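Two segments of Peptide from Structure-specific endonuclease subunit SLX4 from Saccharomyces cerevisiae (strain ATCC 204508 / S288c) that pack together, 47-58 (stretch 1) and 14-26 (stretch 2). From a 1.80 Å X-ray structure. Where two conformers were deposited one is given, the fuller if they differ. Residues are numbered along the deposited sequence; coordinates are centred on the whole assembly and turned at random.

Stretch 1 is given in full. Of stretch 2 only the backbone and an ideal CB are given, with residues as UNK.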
# COMPACT_ATOMS: atom_id res chain seq x y z
N ASP B 47 11.27 6.34 23.26
CA ASP B 47 11.78 4.99 23.07
C ASP B 47 12.90 4.99 22.04
O ASP B 47 12.79 5.63 20.99
CB ASP B 47 10.66 4.05 22.60
CG ASP B 47 9.82 3.53 23.75
OD1 ASP B 47 10.28 3.55 24.91
OD2 ASP B 47 8.68 3.08 23.47
N GLN B 48 13.97 4.27 22.34
CA GLN B 48 15.13 4.17 21.45
C GLN B 48 15.13 2.78 20.81
O GLN B 48 15.26 1.77 21.51
CB GLN B 48 16.43 4.42 22.22
CG GLN B 48 17.70 4.27 21.37
CD GLN B 48 17.73 5.22 20.18
OE1 GLN B 48 17.80 6.44 20.35
NE2 GLN B 48 17.69 4.66 18.97
N PHE B 49 14.97 2.74 19.49
CA PHE B 49 14.88 1.49 18.76
C PHE B 49 16.13 1.23 17.94
O PHE B 49 16.97 2.11 17.69
CB PHE B 49 13.67 1.50 17.82
CG PHE B 49 12.35 1.47 18.54
CD1 PHE B 49 11.84 0.27 19.00
CD2 PHE B 49 11.63 2.62 18.76
CE1 PHE B 49 10.61 0.22 19.67
CE2 PHE B 49 10.42 2.59 19.43
CZ PHE B 49 9.91 1.40 19.89
N CYS B 50 16.23 -0.01 17.50
CA CYS B 50 17.20 -0.41 16.49
C CYS B 50 16.49 -1.32 15.51
O CYS B 50 15.42 -1.86 15.79
CB CYS B 50 18.39 -1.13 17.10
SG CYS B 50 17.84 -2.65 17.81
N ILE B 51 17.10 -1.45 14.33
CA ILE B 51 16.68 -2.42 13.33
C ILE B 51 17.77 -3.49 13.28
O ILE B 51 18.95 -3.16 13.14
CB ILE B 51 16.48 -1.79 11.94
CG1 ILE B 51 15.32 -0.79 11.95
CG2 ILE B 51 16.24 -2.90 10.88
CD1 ILE B 51 13.95 -1.42 12.23
N ALA B 52 17.38 -4.75 13.42
CA ALA B 52 18.29 -5.87 13.24
C ALA B 52 17.92 -6.63 11.98
O ALA B 52 16.74 -6.91 11.73
CB ALA B 52 18.25 -6.80 14.46
N ASP B 53 18.94 -6.96 11.18
CA ASP B 53 18.78 -7.91 10.08
C ASP B 53 19.09 -9.29 10.63
O ASP B 53 20.24 -9.58 10.97
CB ASP B 53 19.72 -7.59 8.91
CG ASP B 53 19.39 -6.28 8.25
OD1 ASP B 53 18.19 -5.95 8.12
OD2 ASP B 53 20.36 -5.59 7.84
N ILE B 54 18.08 -10.15 10.71
CA ILE B 54 18.20 -11.46 11.33
C ILE B 54 18.20 -12.50 10.22
O ILE B 54 17.26 -12.55 9.42
CB ILE B 54 17.07 -11.71 12.34
CG1 ILE B 54 17.07 -10.62 13.43
CG2 ILE B 54 17.17 -13.12 12.93
CD1 ILE B 54 18.26 -10.68 14.37
N GLN B 55 19.24 -13.32 10.15
CA GLN B 55 19.28 -14.38 9.15
C GLN B 55 18.17 -15.40 9.36
O GLN B 55 17.90 -15.82 10.49
CB GLN B 55 20.65 -15.08 9.19
CG GLN B 55 20.85 -16.14 8.15
CD GLN B 55 22.28 -16.65 8.18
OE1 GLN B 55 23.19 -15.98 7.71
NE2 GLN B 55 22.47 -17.81 8.78
N LEU B 56 17.54 -15.83 8.26
CA LEU B 56 16.58 -16.93 8.33
C LEU B 56 17.24 -18.18 8.90
O LEU B 56 18.36 -18.52 8.52
CB LEU B 56 16.00 -17.24 6.95
CG LEU B 56 15.11 -16.22 6.23
CD1 LEU B 56 14.65 -16.80 4.88
CD2 LEU B 56 13.90 -15.86 7.08
N VAL B 57 16.54 -18.87 9.80
CA VAL B 57 17.12 -20.06 10.41
C VAL B 57 17.20 -21.17 9.37
O VAL B 57 16.33 -21.28 8.49
CB VAL B 57 16.31 -20.50 11.65
CG1 VAL B 57 16.16 -19.34 12.63
CG2 VAL B 57 14.96 -21.04 11.25
N ASP B 58 18.26 -21.97 9.44
CA ASP B 58 18.53 -22.98 8.42
C ASP B 58 17.55 -24.14 8.50
O ASP B 58 17.49 -24.85 9.51
CB ASP B 58 19.97 -23.49 8.54
CG ASP B 58 21.00 -22.38 8.37
OD1 ASP B 58 20.83 -21.52 7.48
OD2 ASP B 58 21.99 -22.37 9.14
N UNK B 14 13.54 -2.66 20.73
CA UNK B 14 14.11 -1.69 21.66
C UNK B 14 15.62 -1.92 21.77
O UNK B 14 16.08 -3.06 21.86
CB UNK B 14 13.44 -1.79 23.03
N UNK B 15 16.39 -0.82 21.73
CA UNK B 15 17.84 -0.93 21.84
C UNK B 15 18.25 -1.72 23.07
O UNK B 15 19.17 -2.55 23.01
CB UNK B 15 18.48 0.46 21.88
N UNK B 16 17.57 -1.49 24.20
CA UNK B 16 17.81 -2.25 25.42
C UNK B 16 17.67 -3.75 25.21
O UNK B 16 18.32 -4.54 25.91
CB UNK B 16 16.85 -1.79 26.52
N UNK B 17 16.81 -4.16 24.28
CA UNK B 17 16.47 -5.57 24.12
C UNK B 17 17.51 -6.36 23.35
O UNK B 17 17.50 -7.59 23.41
CB UNK B 17 15.12 -5.70 23.41
N UNK B 18 18.40 -5.68 22.62
CA UNK B 18 19.29 -6.37 21.69
C UNK B 18 20.22 -7.31 22.43
O UNK B 18 20.43 -8.46 22.02
CB UNK B 18 20.10 -5.36 20.87
N UNK B 19 20.81 -6.83 23.53
CA UNK B 19 21.74 -7.64 24.29
C UNK B 19 21.06 -8.88 24.86
O UNK B 19 21.74 -9.87 25.16
CB UNK B 19 22.36 -6.81 25.42
N UNK B 20 19.74 -8.87 24.99
CA UNK B 20 18.98 -9.99 25.52
C UNK B 20 18.38 -10.88 24.44
O UNK B 20 17.73 -11.88 24.76
CB UNK B 20 17.86 -9.47 26.43
N UNK B 21 18.56 -10.54 23.17
CA UNK B 21 17.96 -11.31 22.09
C UNK B 21 18.58 -12.71 22.09
O UNK B 21 19.75 -12.88 22.45
CB UNK B 21 18.16 -10.62 20.74
N UNK B 22 17.78 -13.71 21.68
CA UNK B 22 18.16 -15.11 21.52
C UNK B 22 19.55 -15.14 20.88
O UNK B 22 19.72 -14.67 19.75
CB UNK B 22 17.14 -15.88 20.68
N UNK B 23 20.56 -15.67 21.58
CA UNK B 23 21.92 -15.66 21.03
C UNK B 23 22.07 -16.66 19.90
O UNK B 23 23.07 -16.60 19.17
CB UNK B 23 22.94 -15.96 22.13
N UNK B 24 21.12 -17.58 19.71
CA UNK B 24 21.22 -18.56 18.64
C UNK B 24 20.80 -18.00 17.28
O UNK B 24 21.06 -18.63 16.26
CB UNK B 24 20.36 -19.78 18.98
N UNK B 25 20.17 -16.82 17.25
CA UNK B 25 19.90 -16.14 15.99
C UNK B 25 21.16 -15.45 15.49
O UNK B 25 21.91 -14.85 16.27
CB UNK B 25 18.76 -15.13 16.15
N UNK B 26 21.39 -15.53 14.18
CA UNK B 26 22.55 -14.89 13.55
C UNK B 26 22.14 -13.49 13.10
O UNK B 26 21.23 -13.34 12.28
CB UNK B 26 23.07 -15.71 12.37

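Position 14 lies beside Phe49 as an antiparallel, non-hydrogen-bonded bridge pair, the CA atoms 4.4 Å apart. Its CA-to-CB bond points away from stretch 1, yet the ideal CB is 4.8 Å from Phe49 CD1, so a side chain that bends back could cover the aromatic ring; leucine, isoleucine or methionine would suit. The residue is Leu14. Its CD2 lies over one face of the ring, 4.0 Å from the centroid of Phe49 in a CH-pi contact, and the same methyl comes within 4.0 Å of Asp47 CB.

At position 15 the backbone does the essential work: its N donates to Gln48 O at 2.8 Å, almost linearly. The CB points sideways, passing the aliphatic part of Gln48 with open space beyond, so a long polar or flexible side chain is plausible, and many others would fit. It is Gln15, whose CB packs 3.9 Å from Gln48 CG while its amide reaches outward.

The phi/psi values from 15 to 18 are helical. Positions 16 and 17 find nothing of stretch 1 near their CB atoms, which leaves the choice wide. They are Glu16 and Ser17. The backbone N of Glu16 joins a water that also donates to Gln48 O, so that carbonyl serves two donors.

Position 18 points toward stretch 1, its ideal CB 4.7 Å from Cys50 SG. The space between is short, which favours a compact side chain such as alanine or valine, with threonine also possible in size. Val18 sits here, its CG2 a tight 3.2 Å from Cys50 SG in the conformer given, shorter than usual apolar packing. A type I turn then runs from here to 21, closed by the N of 21 bonding to Val18 O at 3.0 Å. Positions 19 and 20, within the turn, are out of reach of stretch 1 and little constrained by it: Val19 and Lys20.

Position 21 points toward stretch 1, but its CB has nothing of it within 5.5 Å. A long apolar side chain could bridge the gap to the tip of Ile54. Leu21 does so, its CD2 3.9 Å from Ile54 CD1.

A second type I turn spans 22 to 25; the side chains of 22, 23 and 24 make no contact with stretch 1. A side chain with an acceptor suits 22, where it can bond to the backbone N of 24, and a phi of -73° allows proline at 23. Position 24 has nothing of stretch 1 within 5.5 Å of its CB, so many side chains would do. The residues are Asn22, Pro23 and Lys24, and Asn22 OD1 accepts from Lys24 N at 2.9 Å.

Position 25 points toward Ile54, its ideal CB 4.1 Å from Ile54 CG2, with Val57 also nearby: an apolar side chain, such as leucine, isoleucine or methionine, would suit. Leu25 packs its CB on Ile54, and Leu25 CD2 lies 4.1 Å from Val57 CG1.

At position 26 the backbone again pairs, Gln55 N donating to its O at 2.9 Å, while a water links its N to Gln55 O. The sideways CB lies 4.0 Å from Gln55 CB, so beta-branched or other modest side chains suit the extended backbone. Val26 rests there against the aliphatic part of Gln55.

Stretch 2 14-26: LQESVVKLNPKLV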
# COMPACT_ATOMS: atom_id res chain seq x y z
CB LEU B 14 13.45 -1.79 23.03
CG LEU B 14 12.08 -1.14 23.16
CD1 LEU B 14 11.47 -1.40 24.54
CD2 LEU B 14 12.18 0.36 22.90
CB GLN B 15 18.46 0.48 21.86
CG GLN B 15 19.98 0.50 21.87
CD GLN B 15 20.55 0.64 23.27
OE1 GLN B 15 20.09 1.47 24.06
NE2 GLN B 15 21.56 -0.17 23.58
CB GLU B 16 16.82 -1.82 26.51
CG GLU B 16 17.05 -0.44 27.09
CD GLU B 16 15.94 -0.04 28.05
OE1 GLU B 16 14.76 -0.37 27.76
OE2 GLU B 16 16.24 0.58 29.09
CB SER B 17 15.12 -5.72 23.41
OG SER B 17 14.11 -5.00 24.08
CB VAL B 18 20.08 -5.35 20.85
CG1 VAL B 18 21.06 -6.06 19.94
CG2 VAL B 18 19.13 -4.55 20.06
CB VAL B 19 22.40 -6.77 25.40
CG1 VAL B 19 21.40 -6.47 26.52
CG2 VAL B 19 23.66 -7.44 25.94
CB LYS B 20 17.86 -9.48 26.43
CG LYS B 20 18.32 -8.54 27.53
CD LYS B 20 17.12 -7.89 28.20
CE LYS B 20 17.53 -6.84 29.22
NZ LYS B 20 16.34 -6.21 29.85
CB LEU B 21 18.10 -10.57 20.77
CG LEU B 21 17.54 -11.27 19.53
CD1 LEU B 21 16.02 -11.32 19.59
CD2 LEU B 21 18.01 -10.56 18.28
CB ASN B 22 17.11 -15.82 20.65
CG ASN B 22 17.37 -17.30 20.49
OD1 ASN B 22 18.44 -17.81 20.82
ND2 ASN B 22 16.39 -18.01 19.95
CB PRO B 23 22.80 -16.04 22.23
CG PRO B 23 21.88 -16.68 23.20
CD PRO B 23 20.56 -15.99 23.03
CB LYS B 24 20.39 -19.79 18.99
CG LYS B 24 21.05 -20.64 20.08
CD LYS B 24 20.10 -21.65 20.72
CE LYS B 24 20.84 -22.45 21.79
NZ LYS B 24 19.94 -23.33 22.60
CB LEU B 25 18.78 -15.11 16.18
CG LEU B 25 17.39 -15.64 16.55
CD1 LEU B 25 16.44 -14.50 16.91
CD2 LEU B 25 16.80 -16.47 15.42
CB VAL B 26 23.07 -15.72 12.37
CG1 VAL B 26 24.17 -14.98 11.63
CG2 VAL B 26 23.55 -17.07 12.85
O HOH W 1 15.90 0.95 24.53
O HOH W 2 19.44 -16.85 12.40
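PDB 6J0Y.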